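Local coordinates for protein ribonucleoside-diphosphate reductase subunit beta (PDB 4N83) that serves as the metal-binding beta subunit of a class Ib ribonucleotide reductase, which probably makes deoxyribonucleotides from ribonucleotides for DNA synthesis, at residues F159-Y162 / S163-T167. Numbering follows the deposited sequence.
Sequences FLFY and SGFFT
Phe161 O receives Gly164 N at 3.1 Å and, in a weaker bond, Phe165 N at 3.3 Å, while Phe166 N reaches Tyr162 O at 3.1 Å, so the backbone resumes helical pairing just beyond a break near Phe161. Phe165 meets both Phe161 and Tyr162 of the preceding segment. Its CG is anti to the carbonyl carbon (chi1 -67°), which sends the ring back toward these two residues. There its CD2 edge sits over the centre of the Tyr162 face, 3.7 Å from Tyr162 CD2; with the planes at 81°, the pair is edge-to-face (T-shaped). At another part of the Phe165 rim, CZ comes within 3.7 Å of Phe161 CD1, the two rings meeting obliquely at 56°. One face of Phe165 also lies against Phe161 O, toward the ring's rim. Ser163 OG hydrogen-bonds Glu232 OE2 of helix 211-240 and also lies 2.9 Å from Leu160 O, so which acceptor takes its one proton is not settled. Ile184, Ile187 and Ile188 of helix 178-206 pack on Phe165, whereas Phe161 touches Leu62, Leu65 and Asp66 of helix 49-78. Phe161, Tyr162 and Phe165 are all buried, and the side chain of Phe161 approaches a bound manganese ion to about 4 Å. The result is an aromatic cluster across the junction of helices 148-160 and 162-173, its Phe161 end beside the dimanganese site and its other two rings packed against helix 178-206, within the ferritin-like helical fold of ribonucleotide reductase small subunits.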
loop_
_atom_site.group_PDB
_atom_site.type_symbol
_atom_site.label_atom_id
_atom_site.label_comp_id
_atom_site.label_asym_id
_atom_site.label_seq_id
_atom_site.Cartn_x
_atom_site.Cartn_y
_atom_site.Cartn_z
ATOM N N PHE A 159 -19.822 -9.361 -1.391
ATOM C CA PHE A 159 -20.984 -10.098 -1.902
ATOM C C PHE A 159 -20.618 -11.109 -2.997
ATOM O O PHE A 159 -20.748 -12.317 -2.789
ATOM C CB PHE A 159 -22.060 -9.096 -2.369
ATOM C CG PHE A 159 -22.898 -9.570 -3.529
ATOM C CD1 PHE A 159 -23.720 -10.683 -3.410
ATOM C CD2 PHE A 159 -22.880 -8.882 -4.737
ATOM C CE1 PHE A 159 -24.492 -11.111 -4.478
ATOM C CE2 PHE A 159 -23.652 -9.304 -5.806
ATOM C CZ PHE A 159 -24.458 -10.420 -5.676
ATOM N N LEU A 160 -20.159 -10.622 -4.148
ATOM C CA LEU A 160 -19.922 -11.488 -5.314
ATOM C C LEU A 160 -18.541 -12.158 -5.333
ATOM O O LEU A 160 -18.253 -12.963 -6.222
ATOM C CB LEU A 160 -20.191 -10.729 -6.622
ATOM C CG LEU A 160 -19.349 -9.492 -6.966
ATOM C CD1 LEU A 160 -18.076 -9.865 -7.716
ATOM C CD2 LEU A 160 -20.173 -8.499 -7.775
ATOM N N PHE A 161 -17.692 -11.824 -4.362
ATOM C CA PHE A 161 -16.458 -12.581 -4.113
ATOM C C PHE A 161 -16.782 -13.950 -3.503
ATOM O O PHE A 161 -16.034 -14.911 -3.687
ATOM C CB PHE A 161 -15.518 -11.812 -3.167
ATOM C CG PHE A 161 -14.293 -11.240 -3.838
ATOM C CD1 PHE A 161 -13.021 -11.590 -3.402
ATOM C CD2 PHE A 161 -14.407 -10.344 -4.892
ATOM C CE1 PHE A 161 -11.892 -11.064 -4.004
ATOM C CE2 PHE A 161 -13.281 -9.814 -5.498
ATOM C CZ PHE A 161 -12.021 -10.176 -5.056
ATOM N N TYR A 162 -17.902 -14.029 -2.786
ATOM C CA TYR A 162 -18.259 -15.222 -2.016
ATOM C C TYR A 162 -18.792 -16.384 -2.858
ATOM O O TYR A 162 -18.939 -17.496 -2.348
ATOM C CB TYR A 162 -19.251 -14.858 -0.908
ATOM C CG TYR A 162 -18.605 -14.091 0.224
ATOM C CD1 TYR A 162 -18.342 -12.729 0.107
ATOM C CD2 TYR A 162 -18.240 -14.731 1.405
ATOM C CE1 TYR A 162 -17.741 -12.027 1.137
ATOM C CE2 TYR A 162 -17.642 -14.033 2.442
ATOM C CZ TYR A 162 -17.395 -12.682 2.301
ATOM O OH TYR A 162 -16.802 -11.983 3.325
ATOM N N SER A 163 -19.082 -16.130 -4.134
ATOM C CA SER A 163 -19.346 -17.208 -5.089
ATOM C C SER A 163 -18.123 -18.120 -5.186
ATOM O O SER A 163 -18.254 -19.336 -5.334
ATOM C CB SER A 163 -19.676 -16.642 -6.473
ATOM O OG SER A 163 -18.639 -15.794 -6.940
ATOM N N GLY A 164 -16.941 -17.514 -5.099
ATOM C CA GLY A 164 -15.681 -18.247 -5.075
ATOM C C GLY A 164 -15.323 -18.795 -3.703
ATOM O O GLY A 164 -14.838 -19.919 -3.597
ATOM N N PHE A 165 -15.566 -18.013 -2.650
ATOM C CA PHE A 165 -15.233 -18.437 -1.283
ATOM C C PHE A 165 -16.026 -19.661 -0.804
ATOM O O PHE A 165 -15.593 -20.347 0.122
ATOM C CB PHE A 165 -15.430 -17.292 -0.274
ATOM C CG PHE A 165 -14.464 -16.139 -0.432
ATOM C CD1 PHE A 165 -13.125 -16.349 -0.750
ATOM C CD2 PHE A 165 -14.892 -14.834 -0.210
ATOM C CE1 PHE A 165 -12.248 -15.283 -0.874
ATOM C CE2 PHE A 165 -14.017 -13.766 -0.330
ATOM C CZ PHE A 165 -12.693 -13.992 -0.661
ATOM N N PHE A 166 -17.173 -19.929 -1.428
ATOM C CA PHE A 166 -18.017 -21.078 -1.068
ATOM C C PHE A 166 -17.276 -22.421 -1.125
ATOM O O PHE A 166 -17.511 -23.297 -0.289
ATOM C CB PHE A 166 -19.253 -21.127 -1.979
ATOM C CG PHE A 166 -20.257 -22.185 -1.598
ATOM C CD1 PHE A 166 -21.315 -21.887 -0.749
ATOM C CD2 PHE A 166 -20.152 -23.479 -2.098
ATOM C CE1 PHE A 166 -22.243 -22.855 -0.402
ATOM C CE2 PHE A 166 -21.074 -24.452 -1.751
ATOM C CZ PHE A 166 -22.121 -24.140 -0.903
ATOM N N THR A 167 -16.390 -22.578 -2.108
ATOM C CA THR A 167 -15.673 -23.841 -2.319
ATOM C C THR A 167 -14.639 -24.161 -1.221
ATOM O O THR A 167 -14.725 -25.219 -0.599
ATOM C CB THR A 167 -15.017 -23.893 -3.718
ATOM O OG1 THR A 167 -16.002 -23.600 -4.717
ATOM C CG2 THR A 167 -14.420 -25.268 -3.994
#